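Local coordinates for uncharacterized protein BF1531 (Bacteroides fragilis, PDB 3SLR) that is of unknown function but binds magnesium in its phosphatase domain and may hydrolyse ester bonds; this N-terminal part also holds an FkbH-type domain, at residues 59-67 with 108-116; 77-87 with 120-131. All blocks are in the same frame, centred on the assembly; numbering follows the deposited sequence.

Contact 1 of 2, residues 59-67 with 108-116; sequences NQVERQIMD and RLDFVRLLC
F111 drives its ring as a knob into the hole formed by V61, E62, I65 and M66, side chains from successive turns of the short helix 61-66. With CG anti to the backbone N (chi1 175°), the ring leans out from helix 104-118 toward its partner, and a large flat group suits the task because the helix axes come no closer than 11.0 Å.

Apolar packing does most of the work. V61 CG1 lies 3.9 Å from F111 CE2, and I65 CB sits equally near F111 CZ, its branched chain crossing the ring at about a right angle. Further along, the CD1 methyls of I65 and L115 meet at 3.9 Å; a beta-branched residue with a long arm can thus serve the phenyl ring and a leucine together. Helix 61-66 follows strand 50-55 and helix 104-118 precedes strand 122-126, so in this parallel alpha/beta domain, assigned by sequence to the SGNH hydrolase clan, the contact joins two connecting helices. They cross at 36° and run roughly in the same direction.

Two contacts use the ring's pi system and rim. The CG methylene of E62 stands over one face of F111, 4.1 Å from the ring centroid, as a CH-pi contact. Selenomethionine M66 makes a Met-aromatic contact at the edge, SE to F111 CE1 4.2 Å, and its soft, flexible chain also brings SE to L114 CD1.

Charge plays a looser part. E62 OE2 remains 4.5 Å from R108 NH2, well out of the guanidinium plane, so no N-H points at it and any attraction is probably one of charge alone. The bend of E62 at chi2 (76°) turns its carboxylate from the ring, and OE2 accepts a hydrogen bond from H84, while R108 NH1 bonds to Y128.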
loop_
_atom_site.group_PDB
_atom_site.type_symbol
_atom_site.label_atom_id
_atom_site.label_comp_id
_atom_site.label_asym_id
_atom_site.label_seq_id
_atom_site.Cartn_x
_atom_site.Cartn_y
_atom_site.Cartn_z
ATOM N N ASN A 59 -0.293 -25.994 -0.348
ATOM C CA ASN A 59 0.653 -26.182 -1.445
ATOM C C ASN A 59 0.046 -26.866 -2.684
ATOM O O ASN A 59 0.581 -27.848 -3.199
ATOM C CB ASN A 59 1.901 -26.923 -0.939
ATOM C CG ASN A 59 3.004 -26.988 -1.972
ATOM O OD1 ASN A 59 3.176 -26.076 -2.778
ATOM N ND2 ASN A 59 3.769 -28.075 -1.947
ATOM N N GLN A 60 -1.074 -26.334 -3.156
ATOM C CA GLN A 60 -1.729 -26.862 -4.351
ATOM C C GLN A 60 -1.968 -25.783 -5.402
ATOM O O GLN A 60 -2.945 -25.841 -6.150
ATOM C CB GLN A 60 -3.057 -27.553 -3.995
ATOM C CG GLN A 60 -2.887 -28.818 -3.166
ATOM C CD GLN A 60 -4.153 -29.651 -3.118
ATOM O OE1 GLN A 60 -5.159 -29.303 -3.734
ATOM N NE2 GLN A 60 -4.106 -30.761 -2.385
ATOM N N VAL A 61 -1.073 -24.801 -5.463
ATOM C CA VAL A 61 -1.247 -23.703 -6.399
ATOM C C VAL A 61 -1.295 -24.217 -7.829
ATOM O O VAL A 61 -2.286 -24.041 -8.527
ATOM C CB VAL A 61 -0.127 -22.657 -6.272
ATOM C CG1 VAL A 61 -0.263 -21.601 -7.357
ATOM C CG2 VAL A 61 -0.170 -22.013 -4.895
ATOM N N GLU A 62 -0.218 -24.865 -8.259
ATOM C CA GLU A 62 -0.138 -25.365 -9.625
ATOM C C GLU A 62 -1.208 -26.429 -9.881
ATOM O O GLU A 62 -1.867 -26.423 -10.916
ATOM C CB GLU A 62 1.258 -25.921 -9.908
ATOM C CG GLU A 62 2.372 -24.872 -9.834
ATOM C CD GLU A 62 2.749 -24.497 -8.401
ATOM O OE1 GLU A 62 2.449 -25.273 -7.465
ATOM O OE2 GLU A 62 3.350 -23.422 -8.215
ATOM N N ARG A 63 -1.382 -27.327 -8.920
ATOM C CA ARG A 63 -2.363 -28.403 -9.021
ATOM C C ARG A 63 -3.746 -27.862 -9.369
ATOM O O ARG A 63 -4.408 -28.358 -10.282
ATOM C CB ARG A 63 -2.406 -29.188 -7.705
ATOM C CG ARG A 63 -3.727 -29.877 -7.402
ATOM C CD ARG A 63 -3.868 -31.193 -8.144
ATOM N NE ARG A 63 -5.143 -31.843 -7.848
ATOM C CZ ARG A 63 -5.446 -33.090 -8.201
ATOM N NH1 ARG A 63 -4.564 -33.830 -8.860
ATOM N NH2 ARG A 63 -6.629 -33.601 -7.890
ATOM N N GLN A 64 -4.177 -26.834 -8.646
ATOM C CA GLN A 64 -5.516 -26.281 -8.831
ATOM C C GLN A 64 -5.654 -25.487 -10.125
ATOM O O GLN A 64 -6.674 -25.566 -10.806
ATOM C CB GLN A 64 -5.890 -25.399 -7.640
ATOM C CG GLN A 64 -6.184 -26.183 -6.368
ATOM C CD GLN A 64 -7.479 -26.974 -6.469
ATOM O OE1 GLN A 64 -8.539 -26.418 -6.753
ATOM N NE2 GLN A 64 -7.398 -28.277 -6.231
ATOM N N ILE A 65 -4.625 -24.711 -10.455
ATOM C CA ILE A 65 -4.668 -23.874 -11.647
ATOM C C ILE A 65 -4.564 -24.708 -12.932
ATOM O O ILE A 65 -5.168 -24.366 -13.952
ATOM C CB ILE A 65 -3.562 -22.776 -11.609
ATOM C CG1 ILE A 65 -3.775 -21.838 -10.413
ATOM C CG2 ILE A 65 -3.539 -21.968 -12.902
ATOM C CD1 ILE A 65 -5.106 -21.108 -10.415
HETATM N N MSE A 66 -3.804 -25.798 -12.868
HETATM C CA MSE A 66 -3.536 -26.649 -14.028
HETATM C C MSE A 66 -4.701 -27.582 -14.355
HETATM O O MSE A 66 -4.828 -28.058 -15.486
HETATM C CB MSE A 66 -2.279 -27.496 -13.797
HETATM C CG MSE A 66 -1.004 -26.708 -13.524
HETATM SE SE MSE A 66 -0.424 -25.598 -15.019
HETATM C CE MSE A 66 0.027 -27.008 -16.299
ATOM N N ASP A 67 -5.543 -27.847 -13.363
ATOM C CA ASP A 67 -6.652 -28.791 -13.524
ATOM C C ASP A 67 -7.978 -28.064 -13.705
ATOM O O ASP A 67 -8.530 -27.539 -12.743
ATOM C CB ASP A 67 -6.724 -29.722 -12.316
ATOM C CG ASP A 67 -7.904 -30.673 -12.373
ATOM O OD1 ASP A 67 -8.557 -30.762 -13.435
ATOM O OD2 ASP A 67 -8.175 -31.337 -11.349
ATOM N N ARG A 108 8.928 -19.943 -13.543
ATOM C CA ARG A 108 7.924 -19.340 -12.678
ATOM C C ARG A 108 7.134 -18.331 -13.503
ATOM O O ARG A 108 5.898 -18.290 -13.436
ATOM C CB ARG A 108 8.603 -18.680 -11.467
ATOM C CG ARG A 108 7.662 -17.978 -10.481
ATOM C CD ARG A 108 6.511 -18.877 -10.013
ATOM N NE ARG A 108 6.912 -20.211 -9.525
ATOM C CZ ARG A 108 7.178 -20.516 -8.252
ATOM N NH1 ARG A 108 7.148 -19.584 -7.308
ATOM N NH2 ARG A 108 7.503 -21.760 -7.917
ATOM N N LEU A 109 7.845 -17.554 -14.319
ATOM C CA LEU A 109 7.196 -16.567 -15.184
ATOM C C LEU A 109 6.255 -17.250 -16.175
ATOM O O LEU A 109 5.170 -16.754 -16.441
ATOM C CB LEU A 109 8.228 -15.709 -15.919
ATOM C CG LEU A 109 9.011 -14.720 -15.052
ATOM C CD1 LEU A 109 10.229 -14.237 -15.798
ATOM C CD2 LEU A 109 8.107 -13.540 -14.683
ATOM N N ASP A 110 6.664 -18.398 -16.709
ATOM C CA ASP A 110 5.783 -19.162 -17.583
ATOM C C ASP A 110 4.492 -19.550 -16.858
ATOM O O ASP A 110 3.398 -19.463 -17.428
ATOM C CB ASP A 110 6.485 -20.416 -18.124
ATOM C CG ASP A 110 7.488 -20.100 -19.229
ATOM O OD1 ASP A 110 7.452 -18.974 -19.774
ATOM O OD2 ASP A 110 8.308 -20.989 -19.561
ATOM N N PHE A 111 4.610 -19.989 -15.607
ATOM C CA PHE A 111 3.417 -20.374 -14.869
ATOM C C PHE A 111 2.512 -19.163 -14.655
ATOM O O PHE A 111 1.286 -19.250 -14.793
ATOM C CB PHE A 111 3.741 -20.998 -13.515
ATOM C CG PHE A 111 2.511 -21.277 -12.705
ATOM C CD1 PHE A 111 1.683 -22.340 -13.035
ATOM C CD2 PHE A 111 2.149 -20.450 -11.656
ATOM C CE1 PHE A 111 0.520 -22.587 -12.317
ATOM C CE2 PHE A 111 0.985 -20.687 -10.929
ATOM C CZ PHE A 111 0.170 -21.763 -11.262
ATOM N N VAL A 112 3.119 -18.030 -14.307
ATOM C CA VAL A 112 2.341 -16.811 -14.112
ATOM C C VAL A 112 1.586 -16.412 -15.388
ATOM O O VAL A 112 0.397 -16.075 -15.335
ATOM C CB VAL A 112 3.217 -15.663 -13.592
ATOM C CG1 VAL A 112 2.419 -14.360 -13.533
ATOM C CG2 VAL A 112 3.767 -16.016 -12.219
ATOM N N ARG A 113 2.259 -16.464 -16.536
ATOM C CA ARG A 113 1.580 -16.155 -17.798
ATOM C C ARG A 113 0.447 -17.134 -18.089
ATOM O O ARG A 113 -0.617 -16.743 -18.580
ATOM C CB ARG A 113 2.572 -16.134 -18.964
ATOM C CG ARG A 113 3.585 -14.998 -18.867
ATOM C CD ARG A 113 4.248 -14.708 -20.211
ATOM N NE ARG A 113 3.338 -13.987 -21.103
ATOM C CZ ARG A 113 3.736 -13.263 -22.147
ATOM N NH1 ARG A 113 5.031 -13.167 -22.430
ATOM N NH2 ARG A 113 2.843 -12.634 -22.907
ATOM N N LEU A 114 0.673 -18.404 -17.784
ATOM C CA LEU A 114 -0.356 -19.422 -17.995
ATOM C C LEU A 114 -1.596 -19.065 -17.171
ATOM O O LEU A 114 -2.717 -19.095 -17.667
ATOM C CB LEU A 114 0.183 -20.802 -17.606
ATOM C CG LEU A 114 -0.641 -22.077 -17.828
ATOM C CD1 LEU A 114 -1.798 -22.186 -16.843
ATOM C CD2 LEU A 114 -1.133 -22.178 -19.271
ATOM N N LEU A 115 -1.370 -18.730 -15.908
ATOM C CA LEU A 115 -2.418 -18.267 -15.009
ATOM C C LEU A 115 -3.158 -17.060 -15.602
ATOM O O LEU A 115 -4.389 -17.019 -15.622
ATOM C CB LEU A 115 -1.784 -17.903 -13.662
ATOM C CG LEU A 115 -2.591 -17.114 -12.632
ATOM C CD1 LEU A 115 -3.761 -17.930 -12.127
ATOM C CD2 LEU A 115 -1.677 -16.714 -11.488
ATOM N N CYS A 116 -2.407 -16.081 -16.096
ATOM C CA CYS A 116 -3.023 -14.900 -16.709
ATOM C C CYS A 116 -3.879 -15.241 -17.927
ATOM O O CYS A 116 -4.936 -14.638 -18.135
ATOM C CB CYS A 116 -1.957 -13.874 -17.103
ATOM S SG CYS A 116 -1.183 -13.050 -15.699
#

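Contact 2 of 2, residues 77-87 with 120-131; sequences PDYTIIFHSTH and IGRVIYYNYPEI
Strands 79-83 and 122-126 lie side by side in parallel, their axes 4.6 Å apart and 19° askew, joined by a ladder in which R122 N, T80 N, I124 N and I82 N give to D78 O, R122 O, T80 O and I124 O, before a weak last rung from Y126 N to I82 O.

On the face bearing Y79, I81 and I124, beta-branched and aromatic groups fill the space beneath helix 203-217, and I81 CG2 presses on Y126 CE1 at 3.5 Å. At the strand end the edge of the Y126 ring is turned to the face of F83, a T-shaped pair with planes at 69°. On the side of the sheet against helix 104-118, I82 CB packs on Y125 CD2 at 3.7 Å. Helix 104-118 lies in the connection between these neighbouring central strands of the five-stranded sheet, making a beta-alpha-beta crossover.

Beyond the C-terminal ends of the strands the chemistry turns polar. Y125 OH meets H84 ND1 at the imidazole edge (2.7 Å) and Y128 OH at 2.6 Å, so two bonds grip one buried phenol oxygen. Extending Y125 CG anti to its N (chi1 -169°) lets the hydroxyl arrive there. Where the strands part, a water over the centre of the Y125 ring ties H84 N to I82 O and Y126 O. T86 suits the first turn of helix 86-94: OG1 donates to P129 O (2.8 Å), whereas its methyl CG2 packs against I131 CD1 at 3.6 Å.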
loop_
_atom_site.group_PDB
_atom_site.type_symbol
_atom_site.label_atom_id
_atom_site.label_comp_id
_atom_site.label_asym_id
_atom_site.label_seq_id
_atom_site.Cartn_x
_atom_site.Cartn_y
_atom_site.Cartn_z
ATOM N N PRO A 77 -14.060 -17.560 -8.793
ATOM C CA PRO A 77 -13.763 -16.398 -7.954
ATOM C C PRO A 77 -13.821 -15.076 -8.714
ATOM O O PRO A 77 -13.582 -15.025 -9.929
ATOM C CB PRO A 77 -12.329 -16.677 -7.476
ATOM C CG PRO A 77 -11.734 -17.537 -8.569
ATOM C CD PRO A 77 -12.880 -18.411 -9.020
ATOM N N ASP A 78 -14.145 -14.013 -7.987
ATOM C CA ASP A 78 -14.021 -12.651 -8.491
ATOM C C ASP A 78 -12.562 -12.194 -8.423
ATOM O O ASP A 78 -12.094 -11.454 -9.291
ATOM C CB ASP A 78 -14.890 -11.712 -7.667
ATOM C CG ASP A 78 -16.363 -12.032 -7.782
ATOM O OD1 ASP A 78 -16.849 -12.130 -8.926
ATOM O OD2 ASP A 78 -17.022 -12.191 -6.734
ATOM N N TYR A 79 -11.855 -12.641 -7.386
ATOM C CA TYR A 79 -10.421 -12.370 -7.244
ATOM C C TYR A 79 -9.690 -13.650 -6.907
ATOM O O TYR A 79 -10.213 -14.488 -6.180
ATOM C CB TYR A 79 -10.169 -11.335 -6.146
ATOM C CG TYR A 79 -10.697 -9.975 -6.507
ATOM C CD1 TYR A 79 -12.012 -9.631 -6.250
ATOM C CD2 TYR A 79 -9.883 -9.041 -7.133
ATOM C CE1 TYR A 79 -12.507 -8.380 -6.599
ATOM C CE2 TYR A 79 -10.367 -7.797 -7.488
ATOM C CZ TYR A 79 -11.676 -7.473 -7.217
ATOM O OH TYR A 79 -12.157 -6.227 -7.569
ATOM N N THR A 80 -8.481 -13.793 -7.444
ATOM C CA THR A 80 -7.625 -14.943 -7.170
ATOM C C THR A 80 -6.305 -14.423 -6.613
ATOM O O THR A 80 -5.560 -13.740 -7.300
ATOM C CB THR A 80 -7.357 -15.770 -8.448
ATOM O OG1 THR A 80 -8.585 -16.369 -8.894
ATOM C CG2 THR A 80 -6.344 -16.879 -8.187
ATOM N N ILE A 81 -6.040 -14.726 -5.355
ATOM C CA ILE A 81 -4.820 -14.291 -4.704
ATOM C C ILE A 81 -3.865 -15.472 -4.658
ATOM O O ILE A 81 -4.189 -16.531 -4.107
ATOM C CB ILE A 81 -5.096 -13.807 -3.270
ATOM C CG1 ILE A 81 -6.126 -12.677 -3.275
ATOM C CG2 ILE A 81 -3.789 -13.380 -2.582
ATOM C CD1 ILE A 81 -6.631 -12.338 -1.902
ATOM N N ILE A 82 -2.695 -15.297 -5.258
ATOM C CA ILE A 82 -1.660 -16.332 -5.242
ATOM C C ILE A 82 -0.521 -15.883 -4.337
ATOM O O ILE A 82 0.009 -14.775 -4.490
ATOM C CB ILE A 82 -1.070 -16.572 -6.652
ATOM C CG1 ILE A 82 -2.179 -16.831 -7.686
ATOM C CG2 ILE A 82 -0.024 -17.698 -6.625
ATOM C CD1 ILE A 82 -2.917 -18.141 -7.507
ATOM N N PHE A 83 -0.137 -16.747 -3.405
ATOM C CA PHE A 83 0.994 -16.468 -2.533
ATOM C C PHE A 83 2.077 -17.529 -2.727
ATOM O O PHE A 83 2.070 -18.565 -2.058
ATOM C CB PHE A 83 0.535 -16.445 -1.068
ATOM C CG PHE A 83 1.601 -15.999 -0.103
ATOM C CD1 PHE A 83 2.779 -15.416 -0.558
ATOM C CD2 PHE A 83 1.410 -16.154 1.266
ATOM C CE1 PHE A 83 3.756 -14.996 0.339
ATOM C CE2 PHE A 83 2.362 -15.735 2.170
ATOM C CZ PHE A 83 3.548 -15.153 1.710
ATOM N N HIS A 84 2.966 -17.286 -3.688
ATOM C CA HIS A 84 4.209 -18.038 -3.837
ATOM C C HIS A 84 5.267 -17.344 -2.981
ATOM O O HIS A 84 5.587 -16.177 -3.214
ATOM C CB HIS A 84 4.686 -17.979 -5.288
ATOM C CG HIS A 84 4.075 -19.009 -6.186
ATOM N ND1 HIS A 84 3.713 -18.731 -7.487
ATOM C CD2 HIS A 84 3.819 -20.327 -5.997
ATOM C CE1 HIS A 84 3.235 -19.824 -8.052
ATOM N NE2 HIS A 84 3.296 -20.808 -7.171
ATOM N N SER A 85 5.835 -18.052 -2.015
ATOM C CA SER A 85 6.792 -17.433 -1.101
ATOM C C SER A 85 8.215 -17.503 -1.625
ATOM O O SER A 85 8.606 -18.463 -2.299
ATOM C CB SER A 85 6.727 -18.097 0.277
ATOM O OG SER A 85 7.159 -19.449 0.195
ATOM N N THR A 86 9.009 -16.494 -1.295
ATOM C CA THR A 86 10.431 -16.563 -1.614
ATOM C C THR A 86 11.057 -17.777 -0.943
ATOM O O THR A 86 11.912 -18.451 -1.516
ATOM C CB THR A 86 11.170 -15.306 -1.146
ATOM O OG1 THR A 86 10.555 -14.161 -1.736
ATOM C CG2 THR A 86 12.652 -15.360 -1.547
ATOM N N HIS A 87 10.629 -18.049 0.285
ATOM C CA HIS A 87 11.187 -19.141 1.067
ATOM C C HIS A 87 11.096 -20.493 0.361
ATOM O O HIS A 87 12.053 -21.275 0.361
ATOM C CB HIS A 87 10.501 -19.206 2.440
ATOM C CG HIS A 87 11.285 -19.969 3.461
ATOM N ND1 HIS A 87 12.092 -19.348 4.393
ATOM C CD2 HIS A 87 11.429 -21.301 3.664
ATOM C CE1 HIS A 87 12.681 -20.265 5.140
ATOM N NE2 HIS A 87 12.290 -21.459 4.725
ATOM N N ILE A 120 -9.514 -15.752 -15.604
ATOM C CA ILE A 120 -10.414 -16.077 -14.495
ATOM C C ILE A 120 -10.491 -14.982 -13.415
ATOM O O ILE A 120 -9.773 -15.030 -12.422
ATOM C CB ILE A 120 -9.971 -17.401 -13.844
ATOM C CG1 ILE A 120 -11.003 -17.876 -12.811
ATOM C CG2 ILE A 120 -8.541 -17.279 -13.297
ATOM C CD1 ILE A 120 -12.216 -18.486 -13.441
ATOM N N GLY A 121 -11.380 -14.009 -13.594
ATOM C CA GLY A 121 -11.465 -12.895 -12.664
ATOM C C GLY A 121 -10.152 -12.127 -12.653
ATOM O O GLY A 121 -9.366 -12.225 -13.593
ATOM N N ARG A 122 -9.921 -11.357 -11.595
ATOM C CA ARG A 122 -8.665 -10.628 -11.440
ATOM C C ARG A 122 -7.708 -11.417 -10.561
ATOM O O ARG A 122 -8.127 -12.094 -9.622
ATOM C CB ARG A 122 -8.905 -9.244 -10.844
ATOM C CG ARG A 122 -9.384 -8.203 -11.844
ATOM C CD ARG A 122 -10.882 -8.022 -11.783
ATOM N NE ARG A 122 -11.308 -6.873 -12.578
ATOM C CZ ARG A 122 -12.520 -6.333 -12.523
ATOM N NH1 ARG A 122 -13.438 -6.833 -11.704
ATOM N NH2 ARG A 122 -12.811 -5.286 -13.284
ATOM N N VAL A 123 -6.421 -11.343 -10.876
ATOM C CA VAL A 123 -5.407 -12.038 -10.103
ATOM C C VAL A 123 -4.623 -11.028 -9.291
ATOM O O VAL A 123 -4.252 -9.985 -9.803
ATOM C CB VAL A 123 -4.441 -12.813 -11.024
ATOM C CG1 VAL A 123 -3.232 -13.343 -10.241
ATOM C CG2 VAL A 123 -5.188 -13.942 -11.709
ATOM N N ILE A 124 -4.429 -11.320 -8.010
ATOM C CA ILE A 124 -3.524 -10.537 -7.177
ATOM C C ILE A 124 -2.366 -11.449 -6.767
ATOM O O ILE A 124 -2.574 -12.519 -6.185
ATOM C CB ILE A 124 -4.236 -9.976 -5.941
ATOM C CG1 ILE A 124 -5.390 -9.063 -6.367
ATOM C CG2 ILE A 124 -3.244 -9.202 -5.085
ATOM C CD1 ILE A 124 -6.302 -8.678 -5.229
ATOM N N TYR A 125 -1.149 -11.020 -7.076
ATOM C CA TYR A 125 0.009 -11.895 -6.978
ATOM C C TYR A 125 1.083 -11.214 -6.140
ATOM O O TYR A 125 1.552 -10.130 -6.498
ATOM C CB TYR A 125 0.541 -12.203 -8.388
ATOM C CG TYR A 125 1.586 -13.307 -8.435
ATOM C CD1 TYR A 125 2.918 -13.033 -8.201
ATOM C CD2 TYR A 125 1.230 -14.620 -8.726
ATOM C CE1 TYR A 125 3.879 -14.038 -8.236
ATOM C CE2 TYR A 125 2.178 -15.635 -8.768
ATOM C CZ TYR A 125 3.500 -15.334 -8.516
ATOM O OH TYR A 125 4.442 -16.325 -8.558
ATOM N N TYR A 126 1.446 -11.822 -5.006
ATOM C CA TYR A 126 2.518 -11.272 -4.170
ATOM C C TYR A 126 3.862 -11.470 -4.848
ATOM O O TYR A 126 4.199 -12.587 -5.217
ATOM C CB TYR A 126 2.553 -11.940 -2.784
ATOM C CG TYR A 126 1.274 -11.775 -1.997
ATOM C CD1 TYR A 126 0.432 -12.854 -1.772
ATOM C CD2 TYR A 126 0.895 -10.526 -1.494
ATOM C CE1 TYR A 126 -0.748 -12.704 -1.056
ATOM C CE2 TYR A 126 -0.291 -10.372 -0.784
ATOM C CZ TYR A 126 -1.105 -11.463 -0.566
ATOM O OH TYR A 126 -2.293 -11.315 0.138
ATOM N N ASN A 127 4.628 -10.396 -5.026
ATOM C CA ASN A 127 5.981 -10.549 -5.535
ATOM C C ASN A 127 6.920 -10.993 -4.420
ATOM O O ASN A 127 6.466 -11.339 -3.320
ATOM C CB ASN A 127 6.484 -9.290 -6.276
ATOM C CG ASN A 127 6.587 -8.068 -5.382
ATOM O OD1 ASN A 127 6.288 -8.124 -4.178
ATOM N ND2 ASN A 127 7.021 -6.942 -5.970
ATOM N N TYR A 128 8.219 -10.985 -4.695
ATOM C CA TYR A 128 9.175 -11.758 -3.894
ATOM C C TYR A 128 10.210 -10.911 -3.145
ATOM O O TYR A 128 11.142 -10.381 -3.750
ATOM C CB TYR A 128 9.921 -12.747 -4.803
ATOM C CG TYR A 128 9.044 -13.774 -5.500
ATOM C CD1 TYR A 128 8.476 -13.509 -6.741
ATOM C CD2 TYR A 128 8.816 -15.019 -4.924
ATOM C CE1 TYR A 128 7.667 -14.464 -7.380
ATOM C CE2 TYR A 128 8.047 -15.976 -5.556
ATOM C CZ TYR A 128 7.471 -15.693 -6.779
ATOM O OH TYR A 128 6.692 -16.656 -7.384
ATOM N N PRO A 129 10.073 -10.798 -1.812
ATOM C CA PRO A 129 11.157 -10.130 -1.076
ATOM C C PRO A 129 12.439 -10.949 -1.175
ATOM O O PRO A 129 12.401 -12.184 -1.097
ATOM C CB PRO A 129 10.671 -10.133 0.380
ATOM C CG PRO A 129 9.199 -10.512 0.325
ATOM C CD PRO A 129 9.007 -11.307 -0.934
ATOM N N GLU A 130 13.574 -10.285 -1.329
ATOM C CA GLU A 130 14.810 -11.039 -1.497
ATOM C C GLU A 130 15.237 -11.723 -0.198
ATOM O O GLU A 130 15.272 -11.098 0.858
ATOM C CB GLU A 130 15.935 -10.143 -2.022
ATOM C CG GLU A 130 17.280 -10.898 -2.183
ATOM C CD GLU A 130 18.391 -10.021 -2.727
ATOM O OE1 GLU A 130 18.083 -8.923 -3.240
ATOM O OE2 GLU A 130 19.576 -10.433 -2.636
ATOM N N ILE A 131 15.533 -13.017 -0.275
ATOM C CA ILE A 131 16.305 -13.658 0.779
ATOM C C ILE A 131 17.712 -13.827 0.222
ATOM O O ILE A 131 17.922 -14.578 -0.724
ATOM C CB ILE A 131 15.723 -15.027 1.196
ATOM C CG1 ILE A 131 14.291 -14.870 1.726
ATOM C CG2 ILE A 131 16.634 -15.701 2.246
ATOM C CD1 ILE A 131 13.557 -16.194 1.877
HETATM O O HOH W 1 -13.526 -9.505 -10.622
HETATM O O HOH W 2 2.814 -14.891 -5.077
HETATM O O HOH W 3 6.284 -13.830 -1.944
#

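How the contacts relate
Contact 2 belongs to the buried middle of the domain, while contact 1 is partly buried and lies farther from the chain centre, on the helical layer over one face of the same sheet. Helix 104-118 and strand 122-126 follow each other in the chain, so both contacts draw on one crossover. Their chemistry differs accordingly: main-chain hydrogen bonds, joined by buried side-chain ones, hold contact 2, whereas contact 1 relies mainly on side-chain packing, with one loose charge pair at its rim. They meet in a polar seam at the C-terminal ends of the strands, where H84 and Y128 of contact 2 receive the two charged side chains of contact 1. Neither contact touches the magnesium site.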